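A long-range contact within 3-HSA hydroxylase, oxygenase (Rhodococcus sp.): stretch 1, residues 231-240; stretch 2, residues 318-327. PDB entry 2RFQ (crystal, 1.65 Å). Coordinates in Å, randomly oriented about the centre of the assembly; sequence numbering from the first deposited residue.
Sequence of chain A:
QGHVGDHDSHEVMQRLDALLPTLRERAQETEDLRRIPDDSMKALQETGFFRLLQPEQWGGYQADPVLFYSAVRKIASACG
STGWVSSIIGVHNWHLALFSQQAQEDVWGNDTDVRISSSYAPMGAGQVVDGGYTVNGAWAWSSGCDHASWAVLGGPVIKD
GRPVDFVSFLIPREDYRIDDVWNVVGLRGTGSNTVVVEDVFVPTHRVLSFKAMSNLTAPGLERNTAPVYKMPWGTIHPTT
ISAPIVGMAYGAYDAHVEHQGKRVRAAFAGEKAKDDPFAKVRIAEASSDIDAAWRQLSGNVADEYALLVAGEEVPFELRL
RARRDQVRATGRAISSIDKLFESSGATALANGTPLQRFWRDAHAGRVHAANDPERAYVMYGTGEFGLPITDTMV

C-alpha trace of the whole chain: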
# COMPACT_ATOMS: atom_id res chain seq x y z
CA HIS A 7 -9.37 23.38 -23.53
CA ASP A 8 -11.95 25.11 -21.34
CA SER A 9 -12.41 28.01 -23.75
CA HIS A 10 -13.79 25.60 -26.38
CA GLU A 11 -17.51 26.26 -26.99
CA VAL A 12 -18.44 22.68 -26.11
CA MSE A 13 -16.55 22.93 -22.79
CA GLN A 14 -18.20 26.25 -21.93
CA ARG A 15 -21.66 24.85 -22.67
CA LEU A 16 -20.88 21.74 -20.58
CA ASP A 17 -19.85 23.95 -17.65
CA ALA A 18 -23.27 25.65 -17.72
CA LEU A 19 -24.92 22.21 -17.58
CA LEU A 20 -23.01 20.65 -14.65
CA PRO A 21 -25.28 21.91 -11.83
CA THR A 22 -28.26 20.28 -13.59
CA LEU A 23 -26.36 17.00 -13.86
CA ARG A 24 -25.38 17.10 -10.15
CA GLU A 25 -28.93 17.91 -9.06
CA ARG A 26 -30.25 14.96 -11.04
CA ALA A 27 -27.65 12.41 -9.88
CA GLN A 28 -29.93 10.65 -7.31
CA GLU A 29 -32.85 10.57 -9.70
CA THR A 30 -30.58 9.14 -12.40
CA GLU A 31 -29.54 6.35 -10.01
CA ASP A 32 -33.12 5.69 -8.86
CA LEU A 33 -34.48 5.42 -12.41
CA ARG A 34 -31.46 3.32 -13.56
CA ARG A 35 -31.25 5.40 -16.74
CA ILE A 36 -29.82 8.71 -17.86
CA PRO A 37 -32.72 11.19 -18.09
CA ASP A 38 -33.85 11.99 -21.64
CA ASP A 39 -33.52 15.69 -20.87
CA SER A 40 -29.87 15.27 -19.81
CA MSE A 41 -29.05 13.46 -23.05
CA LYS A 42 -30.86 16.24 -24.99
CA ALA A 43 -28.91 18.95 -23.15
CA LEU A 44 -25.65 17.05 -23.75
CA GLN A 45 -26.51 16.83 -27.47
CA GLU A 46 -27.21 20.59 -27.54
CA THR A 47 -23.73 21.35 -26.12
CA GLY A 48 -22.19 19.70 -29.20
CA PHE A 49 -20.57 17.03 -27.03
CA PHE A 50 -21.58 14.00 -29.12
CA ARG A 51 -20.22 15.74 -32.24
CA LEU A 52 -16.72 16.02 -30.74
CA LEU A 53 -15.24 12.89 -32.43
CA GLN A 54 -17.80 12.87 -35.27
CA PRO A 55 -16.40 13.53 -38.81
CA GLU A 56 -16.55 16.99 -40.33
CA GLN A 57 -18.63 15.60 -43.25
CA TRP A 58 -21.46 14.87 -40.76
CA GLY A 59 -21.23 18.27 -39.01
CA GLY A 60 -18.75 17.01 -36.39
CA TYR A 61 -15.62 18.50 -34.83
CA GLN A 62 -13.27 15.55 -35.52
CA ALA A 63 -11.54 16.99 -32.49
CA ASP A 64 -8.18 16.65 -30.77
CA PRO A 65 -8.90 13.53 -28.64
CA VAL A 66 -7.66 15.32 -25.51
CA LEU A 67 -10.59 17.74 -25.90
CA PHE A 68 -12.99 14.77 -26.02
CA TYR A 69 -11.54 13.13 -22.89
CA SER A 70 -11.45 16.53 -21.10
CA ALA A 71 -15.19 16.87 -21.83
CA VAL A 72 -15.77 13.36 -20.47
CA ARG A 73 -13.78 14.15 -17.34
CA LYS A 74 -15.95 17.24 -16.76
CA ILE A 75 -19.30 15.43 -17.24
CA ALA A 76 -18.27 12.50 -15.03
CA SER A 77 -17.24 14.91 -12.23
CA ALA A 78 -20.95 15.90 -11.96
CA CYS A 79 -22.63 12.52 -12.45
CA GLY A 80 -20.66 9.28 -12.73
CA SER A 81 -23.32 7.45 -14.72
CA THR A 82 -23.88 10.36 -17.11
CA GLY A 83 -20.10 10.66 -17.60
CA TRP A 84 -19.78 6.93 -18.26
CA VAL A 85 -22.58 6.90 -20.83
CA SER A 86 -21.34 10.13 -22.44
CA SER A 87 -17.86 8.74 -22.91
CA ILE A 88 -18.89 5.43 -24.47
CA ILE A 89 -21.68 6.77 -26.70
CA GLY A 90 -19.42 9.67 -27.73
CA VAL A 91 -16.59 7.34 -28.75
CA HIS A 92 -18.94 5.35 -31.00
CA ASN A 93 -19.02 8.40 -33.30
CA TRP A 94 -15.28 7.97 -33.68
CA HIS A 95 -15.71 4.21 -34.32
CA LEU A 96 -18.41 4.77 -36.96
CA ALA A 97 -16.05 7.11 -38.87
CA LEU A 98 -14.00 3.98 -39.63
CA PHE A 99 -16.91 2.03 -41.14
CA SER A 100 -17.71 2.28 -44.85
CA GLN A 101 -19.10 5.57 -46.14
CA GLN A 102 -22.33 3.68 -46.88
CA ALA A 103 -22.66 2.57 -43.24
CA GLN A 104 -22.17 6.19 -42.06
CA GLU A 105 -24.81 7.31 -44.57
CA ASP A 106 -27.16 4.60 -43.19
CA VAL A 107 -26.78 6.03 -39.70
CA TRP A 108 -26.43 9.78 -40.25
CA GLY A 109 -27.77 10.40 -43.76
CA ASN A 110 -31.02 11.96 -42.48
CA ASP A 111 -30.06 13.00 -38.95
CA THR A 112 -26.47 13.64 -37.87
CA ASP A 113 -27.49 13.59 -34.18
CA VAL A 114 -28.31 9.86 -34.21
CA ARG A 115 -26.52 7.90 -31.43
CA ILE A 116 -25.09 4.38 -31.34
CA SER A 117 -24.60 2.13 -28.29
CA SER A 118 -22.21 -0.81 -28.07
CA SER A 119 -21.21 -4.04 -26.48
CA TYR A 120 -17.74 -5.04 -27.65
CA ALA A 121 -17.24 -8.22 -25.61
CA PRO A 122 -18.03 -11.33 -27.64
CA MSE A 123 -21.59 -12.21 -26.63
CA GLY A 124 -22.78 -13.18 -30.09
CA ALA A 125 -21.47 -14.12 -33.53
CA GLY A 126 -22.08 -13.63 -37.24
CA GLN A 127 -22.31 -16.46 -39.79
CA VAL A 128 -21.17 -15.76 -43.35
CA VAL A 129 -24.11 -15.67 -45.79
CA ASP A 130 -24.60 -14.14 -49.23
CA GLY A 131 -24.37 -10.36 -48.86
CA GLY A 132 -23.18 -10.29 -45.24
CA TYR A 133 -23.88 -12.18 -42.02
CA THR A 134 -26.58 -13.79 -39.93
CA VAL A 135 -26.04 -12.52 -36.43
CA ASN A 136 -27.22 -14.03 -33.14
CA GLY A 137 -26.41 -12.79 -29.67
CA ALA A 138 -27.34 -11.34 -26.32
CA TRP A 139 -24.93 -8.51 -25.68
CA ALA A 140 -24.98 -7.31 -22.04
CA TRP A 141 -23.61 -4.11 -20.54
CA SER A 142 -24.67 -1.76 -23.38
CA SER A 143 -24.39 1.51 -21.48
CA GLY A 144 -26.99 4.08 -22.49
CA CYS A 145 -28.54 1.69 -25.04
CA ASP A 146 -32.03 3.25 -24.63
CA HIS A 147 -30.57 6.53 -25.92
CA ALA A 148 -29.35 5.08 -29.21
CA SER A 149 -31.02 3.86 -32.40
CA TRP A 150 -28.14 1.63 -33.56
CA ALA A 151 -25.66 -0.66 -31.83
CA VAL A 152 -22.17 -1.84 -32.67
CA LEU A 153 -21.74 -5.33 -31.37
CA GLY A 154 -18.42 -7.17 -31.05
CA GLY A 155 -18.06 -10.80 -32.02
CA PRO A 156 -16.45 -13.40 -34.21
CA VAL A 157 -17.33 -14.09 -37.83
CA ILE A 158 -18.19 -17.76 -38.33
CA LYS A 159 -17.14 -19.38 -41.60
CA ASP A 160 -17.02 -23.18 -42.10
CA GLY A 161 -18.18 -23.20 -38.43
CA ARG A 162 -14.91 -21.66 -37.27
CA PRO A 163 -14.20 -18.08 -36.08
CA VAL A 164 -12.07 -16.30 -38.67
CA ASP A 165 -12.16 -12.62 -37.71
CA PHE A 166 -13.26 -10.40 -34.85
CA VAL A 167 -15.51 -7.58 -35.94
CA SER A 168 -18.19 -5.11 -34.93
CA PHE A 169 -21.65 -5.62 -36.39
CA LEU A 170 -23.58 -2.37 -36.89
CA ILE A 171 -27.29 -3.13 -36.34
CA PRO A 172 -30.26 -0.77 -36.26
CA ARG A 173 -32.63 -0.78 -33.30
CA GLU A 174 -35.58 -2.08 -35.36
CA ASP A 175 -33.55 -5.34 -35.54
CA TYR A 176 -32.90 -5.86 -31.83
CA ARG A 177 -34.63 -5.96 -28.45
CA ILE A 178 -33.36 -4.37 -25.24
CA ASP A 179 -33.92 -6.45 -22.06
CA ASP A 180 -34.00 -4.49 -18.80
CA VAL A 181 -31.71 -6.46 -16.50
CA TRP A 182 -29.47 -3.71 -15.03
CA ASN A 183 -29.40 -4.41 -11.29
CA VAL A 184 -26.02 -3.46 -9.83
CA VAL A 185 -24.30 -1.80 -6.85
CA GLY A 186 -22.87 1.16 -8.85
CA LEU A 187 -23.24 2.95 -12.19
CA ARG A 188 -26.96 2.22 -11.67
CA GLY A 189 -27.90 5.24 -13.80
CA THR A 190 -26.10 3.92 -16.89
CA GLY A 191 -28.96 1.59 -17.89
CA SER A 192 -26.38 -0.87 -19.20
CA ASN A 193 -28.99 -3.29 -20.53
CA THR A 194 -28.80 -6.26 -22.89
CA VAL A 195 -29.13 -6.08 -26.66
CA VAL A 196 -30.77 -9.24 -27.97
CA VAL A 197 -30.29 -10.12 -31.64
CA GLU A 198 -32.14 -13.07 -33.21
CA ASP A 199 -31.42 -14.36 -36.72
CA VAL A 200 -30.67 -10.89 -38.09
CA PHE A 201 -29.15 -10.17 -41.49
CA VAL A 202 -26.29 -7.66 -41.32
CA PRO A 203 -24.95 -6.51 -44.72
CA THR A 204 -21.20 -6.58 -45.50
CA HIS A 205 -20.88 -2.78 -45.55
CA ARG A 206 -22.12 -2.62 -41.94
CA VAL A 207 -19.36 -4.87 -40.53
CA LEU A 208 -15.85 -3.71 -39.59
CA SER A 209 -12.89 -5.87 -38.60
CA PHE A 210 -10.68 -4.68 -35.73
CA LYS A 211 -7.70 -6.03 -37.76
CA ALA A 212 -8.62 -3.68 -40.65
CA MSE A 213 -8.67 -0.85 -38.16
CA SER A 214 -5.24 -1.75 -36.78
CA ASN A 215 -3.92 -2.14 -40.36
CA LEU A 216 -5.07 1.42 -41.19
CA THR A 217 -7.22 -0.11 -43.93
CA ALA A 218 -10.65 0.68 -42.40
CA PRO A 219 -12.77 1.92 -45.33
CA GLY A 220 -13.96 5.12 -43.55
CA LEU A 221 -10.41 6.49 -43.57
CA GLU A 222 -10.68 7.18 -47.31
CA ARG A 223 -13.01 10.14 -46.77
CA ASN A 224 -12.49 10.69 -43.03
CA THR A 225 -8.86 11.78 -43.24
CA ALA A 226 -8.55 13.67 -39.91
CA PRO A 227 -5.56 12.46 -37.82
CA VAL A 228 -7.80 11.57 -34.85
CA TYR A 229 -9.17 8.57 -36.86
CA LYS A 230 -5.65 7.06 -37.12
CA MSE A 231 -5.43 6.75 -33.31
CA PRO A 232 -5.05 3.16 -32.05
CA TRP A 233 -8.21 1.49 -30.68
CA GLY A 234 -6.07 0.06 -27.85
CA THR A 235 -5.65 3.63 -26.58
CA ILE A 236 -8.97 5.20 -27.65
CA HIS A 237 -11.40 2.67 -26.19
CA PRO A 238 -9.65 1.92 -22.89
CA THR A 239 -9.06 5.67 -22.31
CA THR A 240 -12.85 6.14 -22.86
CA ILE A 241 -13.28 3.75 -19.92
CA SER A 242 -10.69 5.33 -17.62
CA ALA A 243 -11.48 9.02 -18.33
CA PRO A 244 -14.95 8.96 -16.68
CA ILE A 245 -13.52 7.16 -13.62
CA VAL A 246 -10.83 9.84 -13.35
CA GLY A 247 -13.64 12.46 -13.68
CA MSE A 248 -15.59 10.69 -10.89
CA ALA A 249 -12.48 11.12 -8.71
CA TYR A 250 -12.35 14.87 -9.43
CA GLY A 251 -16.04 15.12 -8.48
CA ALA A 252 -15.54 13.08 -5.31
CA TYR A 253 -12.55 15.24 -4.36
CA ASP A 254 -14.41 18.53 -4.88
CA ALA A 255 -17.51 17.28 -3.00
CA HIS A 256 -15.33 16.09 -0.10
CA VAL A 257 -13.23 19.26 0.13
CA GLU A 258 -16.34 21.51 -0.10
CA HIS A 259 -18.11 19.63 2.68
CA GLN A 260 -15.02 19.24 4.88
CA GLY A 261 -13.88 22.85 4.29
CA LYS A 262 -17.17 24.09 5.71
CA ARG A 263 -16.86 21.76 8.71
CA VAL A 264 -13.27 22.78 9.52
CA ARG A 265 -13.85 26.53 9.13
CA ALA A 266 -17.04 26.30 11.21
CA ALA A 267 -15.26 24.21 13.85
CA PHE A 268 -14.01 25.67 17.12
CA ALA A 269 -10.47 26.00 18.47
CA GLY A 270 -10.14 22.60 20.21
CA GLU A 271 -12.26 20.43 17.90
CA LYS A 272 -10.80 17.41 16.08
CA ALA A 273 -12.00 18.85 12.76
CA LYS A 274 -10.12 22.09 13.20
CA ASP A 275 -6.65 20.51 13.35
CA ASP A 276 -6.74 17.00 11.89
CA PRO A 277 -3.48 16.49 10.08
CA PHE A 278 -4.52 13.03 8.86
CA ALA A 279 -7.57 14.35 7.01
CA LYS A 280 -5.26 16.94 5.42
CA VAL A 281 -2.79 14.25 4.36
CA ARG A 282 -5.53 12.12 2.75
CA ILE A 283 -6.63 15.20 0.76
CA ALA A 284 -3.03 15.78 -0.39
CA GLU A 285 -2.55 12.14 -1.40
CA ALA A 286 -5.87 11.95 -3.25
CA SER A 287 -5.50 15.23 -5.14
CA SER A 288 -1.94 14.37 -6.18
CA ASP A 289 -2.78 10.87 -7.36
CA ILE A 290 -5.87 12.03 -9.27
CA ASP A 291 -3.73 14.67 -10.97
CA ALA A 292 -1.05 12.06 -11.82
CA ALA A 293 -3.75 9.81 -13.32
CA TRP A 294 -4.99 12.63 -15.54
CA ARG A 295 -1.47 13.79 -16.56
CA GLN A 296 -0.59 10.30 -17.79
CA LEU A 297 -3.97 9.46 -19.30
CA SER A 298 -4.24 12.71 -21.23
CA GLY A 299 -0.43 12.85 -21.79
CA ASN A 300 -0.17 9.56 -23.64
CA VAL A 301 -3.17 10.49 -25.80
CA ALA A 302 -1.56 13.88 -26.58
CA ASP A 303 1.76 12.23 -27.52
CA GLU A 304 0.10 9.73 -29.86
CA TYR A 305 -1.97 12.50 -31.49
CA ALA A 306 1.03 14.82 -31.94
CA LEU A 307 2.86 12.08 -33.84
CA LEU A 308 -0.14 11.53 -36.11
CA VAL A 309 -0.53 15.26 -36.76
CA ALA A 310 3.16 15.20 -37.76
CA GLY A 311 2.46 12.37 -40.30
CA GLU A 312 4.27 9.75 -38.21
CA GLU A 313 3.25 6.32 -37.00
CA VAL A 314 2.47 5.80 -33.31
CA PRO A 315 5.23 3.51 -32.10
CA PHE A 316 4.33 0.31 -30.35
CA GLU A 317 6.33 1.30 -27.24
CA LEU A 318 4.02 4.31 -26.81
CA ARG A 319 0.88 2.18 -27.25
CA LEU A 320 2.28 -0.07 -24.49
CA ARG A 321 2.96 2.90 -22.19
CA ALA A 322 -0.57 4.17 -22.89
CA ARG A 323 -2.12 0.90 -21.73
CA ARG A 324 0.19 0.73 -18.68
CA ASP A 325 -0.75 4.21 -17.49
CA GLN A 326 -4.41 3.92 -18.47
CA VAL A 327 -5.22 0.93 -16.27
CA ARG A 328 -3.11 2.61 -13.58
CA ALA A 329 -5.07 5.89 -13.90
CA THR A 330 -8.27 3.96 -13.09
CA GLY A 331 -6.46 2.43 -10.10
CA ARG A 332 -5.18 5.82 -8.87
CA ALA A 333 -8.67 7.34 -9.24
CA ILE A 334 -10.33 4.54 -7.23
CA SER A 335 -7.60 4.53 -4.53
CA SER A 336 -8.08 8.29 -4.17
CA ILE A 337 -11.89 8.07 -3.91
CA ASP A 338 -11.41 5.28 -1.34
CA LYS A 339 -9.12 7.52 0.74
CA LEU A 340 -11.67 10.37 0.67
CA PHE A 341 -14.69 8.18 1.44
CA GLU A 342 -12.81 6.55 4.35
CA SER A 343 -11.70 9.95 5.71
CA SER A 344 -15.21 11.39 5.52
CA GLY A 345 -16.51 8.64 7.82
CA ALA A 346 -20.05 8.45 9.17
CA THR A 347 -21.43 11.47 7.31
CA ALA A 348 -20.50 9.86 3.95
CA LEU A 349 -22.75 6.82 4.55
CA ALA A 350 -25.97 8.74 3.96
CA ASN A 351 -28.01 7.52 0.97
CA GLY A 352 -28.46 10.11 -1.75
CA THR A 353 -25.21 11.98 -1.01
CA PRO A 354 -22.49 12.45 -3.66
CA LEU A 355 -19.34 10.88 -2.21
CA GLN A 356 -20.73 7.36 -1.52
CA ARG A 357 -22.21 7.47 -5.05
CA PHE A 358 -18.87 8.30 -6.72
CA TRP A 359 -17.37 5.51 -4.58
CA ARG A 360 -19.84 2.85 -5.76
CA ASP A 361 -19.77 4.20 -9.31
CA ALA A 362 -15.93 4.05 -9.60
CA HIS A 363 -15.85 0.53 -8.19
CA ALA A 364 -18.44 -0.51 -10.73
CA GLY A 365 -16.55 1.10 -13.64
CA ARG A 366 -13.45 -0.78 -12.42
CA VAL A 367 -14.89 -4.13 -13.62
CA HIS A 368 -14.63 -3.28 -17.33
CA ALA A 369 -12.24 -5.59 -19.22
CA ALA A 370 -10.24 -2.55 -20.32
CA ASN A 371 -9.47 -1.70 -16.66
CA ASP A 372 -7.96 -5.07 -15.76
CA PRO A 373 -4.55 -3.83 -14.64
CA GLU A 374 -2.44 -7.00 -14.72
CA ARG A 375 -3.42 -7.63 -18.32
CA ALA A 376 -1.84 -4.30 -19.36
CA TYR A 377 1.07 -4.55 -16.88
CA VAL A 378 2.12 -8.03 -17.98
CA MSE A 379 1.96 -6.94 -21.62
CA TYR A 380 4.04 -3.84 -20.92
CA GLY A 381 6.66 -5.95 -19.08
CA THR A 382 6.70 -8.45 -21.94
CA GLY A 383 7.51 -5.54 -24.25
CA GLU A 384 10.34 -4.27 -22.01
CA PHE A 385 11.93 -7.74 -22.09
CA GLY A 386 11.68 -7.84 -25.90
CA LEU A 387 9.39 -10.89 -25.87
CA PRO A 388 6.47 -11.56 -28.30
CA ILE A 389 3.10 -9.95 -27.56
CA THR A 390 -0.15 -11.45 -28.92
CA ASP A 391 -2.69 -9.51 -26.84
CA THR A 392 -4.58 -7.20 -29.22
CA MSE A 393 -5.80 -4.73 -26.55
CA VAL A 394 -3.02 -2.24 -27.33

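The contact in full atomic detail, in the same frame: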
# COMPACT_ATOMS: atom_id res chain seq x y z
N MSE A 231 -5.80 7.14 -34.68
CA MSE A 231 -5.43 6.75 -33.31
C MSE A 231 -5.72 5.26 -33.09
O MSE A 231 -6.70 4.76 -33.60
CB MSE A 231 -6.21 7.57 -32.28
CG MSE A 231 -5.85 9.04 -32.30
SE MSE A 231 -4.21 9.38 -31.25
CE MSE A 231 -4.95 9.02 -29.45
N PRO A 232 -4.85 4.58 -32.31
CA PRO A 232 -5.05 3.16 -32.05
C PRO A 232 -6.25 2.89 -31.14
O PRO A 232 -6.40 3.57 -30.12
CB PRO A 232 -3.72 2.72 -31.39
CG PRO A 232 -3.20 3.94 -30.75
CD PRO A 232 -3.62 5.09 -31.69
N TRP A 233 -7.08 1.91 -31.52
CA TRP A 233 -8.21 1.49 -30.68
C TRP A 233 -7.76 1.12 -29.27
O TRP A 233 -8.49 1.38 -28.30
CB TRP A 233 -8.91 0.29 -31.33
CG TRP A 233 -10.17 -0.19 -30.63
CD1 TRP A 233 -10.37 -1.43 -30.09
CD2 TRP A 233 -11.42 0.52 -30.45
NE1 TRP A 233 -11.64 -1.53 -29.58
CE2 TRP A 233 -12.31 -0.36 -29.79
CE3 TRP A 233 -11.86 1.80 -30.78
CZ2 TRP A 233 -13.62 0.00 -29.46
CZ3 TRP A 233 -13.17 2.18 -30.43
CH2 TRP A 233 -14.04 1.27 -29.78
N GLY A 234 -6.58 0.50 -29.15
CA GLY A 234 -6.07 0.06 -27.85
C GLY A 234 -5.82 1.20 -26.87
O GLY A 234 -5.73 0.98 -25.66
N THR A 235 -5.62 2.42 -27.41
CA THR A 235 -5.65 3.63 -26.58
C THR A 235 -7.04 4.28 -26.48
O THR A 235 -7.49 4.64 -25.40
CB THR A 235 -4.61 4.66 -27.08
OG1 THR A 235 -3.30 4.11 -26.91
CG2 THR A 235 -4.70 5.96 -26.26
N ILE A 236 -7.70 4.46 -27.61
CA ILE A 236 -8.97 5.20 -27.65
C ILE A 236 -10.06 4.59 -26.78
O ILE A 236 -10.74 5.31 -26.01
CB ILE A 236 -9.45 5.28 -29.13
CG1 ILE A 236 -8.50 6.21 -29.91
CG2 ILE A 236 -10.94 5.71 -29.22
CD1 ILE A 236 -8.70 7.75 -29.62
N HIS A 237 -10.27 3.28 -26.91
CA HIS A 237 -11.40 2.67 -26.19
C HIS A 237 -11.08 2.55 -24.69
O HIS A 237 -11.85 3.04 -23.86
CB HIS A 237 -11.83 1.37 -26.84
CG HIS A 237 -12.88 0.62 -26.08
ND1 HIS A 237 -14.08 1.19 -25.71
CD2 HIS A 237 -12.90 -0.65 -25.61
CE1 HIS A 237 -14.80 0.30 -25.04
NE2 HIS A 237 -14.10 -0.82 -24.97
N PRO A 238 -9.93 1.94 -24.34
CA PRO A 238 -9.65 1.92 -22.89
C PRO A 238 -9.59 3.30 -22.21
O PRO A 238 -10.02 3.45 -21.06
CB PRO A 238 -8.32 1.17 -22.80
CG PRO A 238 -8.35 0.25 -24.01
CD PRO A 238 -8.92 1.18 -25.09
N THR A 239 -9.08 4.32 -22.91
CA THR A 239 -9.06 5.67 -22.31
C THR A 239 -10.51 6.19 -22.12
O THR A 239 -10.80 6.88 -21.13
CB THR A 239 -8.22 6.64 -23.16
OG1 THR A 239 -6.87 6.15 -23.21
CG2 THR A 239 -8.21 8.08 -22.56
N THR A 240 -11.41 5.80 -23.03
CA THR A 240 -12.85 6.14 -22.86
C THR A 240 -13.48 5.52 -21.60
O THR A 240 -14.44 6.05 -21.04
CB THR A 240 -13.67 5.90 -24.15
OG1 THR A 240 -14.20 7.17 -24.60
CG2 THR A 240 -14.85 4.98 -23.91
N LEU A 318 4.95 3.32 -27.35
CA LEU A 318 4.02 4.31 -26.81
C LEU A 318 2.63 3.71 -26.54
O LEU A 318 2.01 4.00 -25.51
CB LEU A 318 3.94 5.51 -27.75
CG LEU A 318 2.96 6.63 -27.39
CD1 LEU A 318 3.10 7.13 -25.96
CD2 LEU A 318 3.10 7.79 -28.41
N ARG A 319 2.16 2.87 -27.46
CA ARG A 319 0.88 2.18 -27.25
C ARG A 319 0.94 1.33 -25.98
O ARG A 319 -0.04 1.26 -25.24
CB ARG A 319 0.53 1.32 -28.47
CG ARG A 319 0.01 2.19 -29.63
CD ARG A 319 0.07 1.45 -30.95
NE ARG A 319 -0.77 0.26 -30.94
CZ ARG A 319 -0.76 -0.67 -31.90
NH1 ARG A 319 0.04 -0.54 -32.97
NH2 ARG A 319 -1.56 -1.74 -31.80
N LEU A 320 2.10 0.72 -25.73
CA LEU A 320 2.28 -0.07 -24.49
C LEU A 320 2.27 0.81 -23.25
O LEU A 320 1.61 0.49 -22.23
CB LEU A 320 3.59 -0.88 -24.54
CG LEU A 320 3.58 -2.04 -25.53
CD1 LEU A 320 5.01 -2.56 -25.76
CD2 LEU A 320 2.68 -3.17 -25.06
N ARG A 321 2.98 1.95 -23.31
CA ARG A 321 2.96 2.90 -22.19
C ARG A 321 1.54 3.43 -21.92
O ARG A 321 1.14 3.61 -20.76
CB ARG A 321 3.91 4.09 -22.40
CG ARG A 321 5.35 3.70 -22.14
CD ARG A 321 6.26 4.92 -22.09
NE ARG A 321 6.51 5.42 -23.43
CZ ARG A 321 6.15 6.60 -23.90
NH1 ARG A 321 5.48 7.47 -23.13
NH2 ARG A 321 6.48 6.92 -25.15
N ALA A 322 0.80 3.67 -23.00
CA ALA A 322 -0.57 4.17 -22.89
C ALA A 322 -1.42 3.19 -22.10
O ALA A 322 -2.09 3.58 -21.15
CB ALA A 322 -1.16 4.43 -24.29
N ARG A 323 -1.36 1.91 -22.47
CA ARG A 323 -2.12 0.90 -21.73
C ARG A 323 -1.69 0.77 -20.26
O ARG A 323 -2.53 0.69 -19.35
CB ARG A 323 -2.05 -0.44 -22.45
CG ARG A 323 -3.03 -0.51 -23.62
CD ARG A 323 -4.44 -0.77 -23.11
NE ARG A 323 -4.57 -2.18 -22.67
CZ ARG A 323 -5.35 -2.61 -21.67
NH1 ARG A 323 -6.09 -1.74 -20.95
NH2 ARG A 323 -5.40 -3.91 -21.42
N ARG A 324 -0.38 0.76 -20.04
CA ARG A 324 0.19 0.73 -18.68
C ARG A 324 -0.39 1.83 -17.80
O ARG A 324 -0.88 1.57 -16.72
CB ARG A 324 1.72 0.87 -18.77
CG ARG A 324 2.40 1.00 -17.39
CD ARG A 324 3.85 1.52 -17.52
NE ARG A 324 3.83 2.94 -17.86
CZ ARG A 324 4.89 3.63 -18.30
NH1 ARG A 324 6.09 3.05 -18.47
NH2 ARG A 324 4.74 4.93 -18.55
N ASP A 325 -0.34 3.07 -18.28
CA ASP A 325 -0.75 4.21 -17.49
C ASP A 325 -2.26 4.34 -17.40
O ASP A 325 -2.78 4.95 -16.46
CB ASP A 325 -0.14 5.49 -18.08
CG ASP A 325 1.39 5.53 -17.94
OD1 ASP A 325 1.96 4.82 -17.08
OD2 ASP A 325 2.01 6.29 -18.72
N GLN A 326 -2.96 3.82 -18.40
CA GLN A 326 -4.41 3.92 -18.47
C GLN A 326 -5.08 3.03 -17.42
O GLN A 326 -5.92 3.49 -16.62
CB GLN A 326 -4.92 3.63 -19.89
CG GLN A 326 -6.44 3.39 -19.94
CD GLN A 326 -6.75 1.92 -19.91
OE1 GLN A 326 -6.05 1.12 -20.55
NE2 GLN A 326 -7.81 1.53 -19.17
N VAL A 327 -4.70 1.76 -17.37
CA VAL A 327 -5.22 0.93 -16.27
C VAL A 327 -4.79 1.52 -14.91
O VAL A 327 -5.57 1.53 -13.94
CB VAL A 327 -4.83 -0.57 -16.39
CG1 VAL A 327 -5.33 -1.15 -17.74
CG2 VAL A 327 -3.33 -0.78 -16.21
O HOH W 1 -4.95 2.56 -23.02
O HOH W 2 -2.50 1.58 -26.66

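Two helical segments, 233-240 and 318-327, run side by side in nearly the same direction, their axes inclined by 12° and 9.4 Å apart at closest approach. The register repeats once per turn: Thr 235 CA lies 6.3 Å from Ala 322 CA, and Thr 239 CA lies 6.3 Å from Gln 326 CA. The first helix follows Pro 232, its N-cap, and kinks at Pro 238, whose ring nitrogen has no hydrogen to bond to the preceding turn.

Packing across the interface is by van der Waals contact, with no direct hydrogen bond. Pro 232 CG rests 3.8 Å from Arg 319 CG, joining the ring to the aliphatic part of the arginine. The small Ala 322 points toward the first helix, and its CB comes within 3.4 Å of Thr 235 OG1. Gly 234 O approaches Arg 323 CD at 3.4 Å, and Pro 238 CB meets Gln 326 OE1 at 3.2 Å.

Two side-chain hydrogen bonds form within the helices: Thr 239 OG1 donates to Thr 235 O (2.7 Å), one turn back, and Arg 323 NH1 donates to Gln 326 OE1 (2.9 Å), linking two residues that both contact Pro 238.

Water supplies the polar links between helices. One molecule donates to Gly 234 O (3.2 Å) and Gln 326 OE1 (3.1 Å); another donates to Thr 235 OG1 (2.7 Å) and Arg 319 O (2.9 Å).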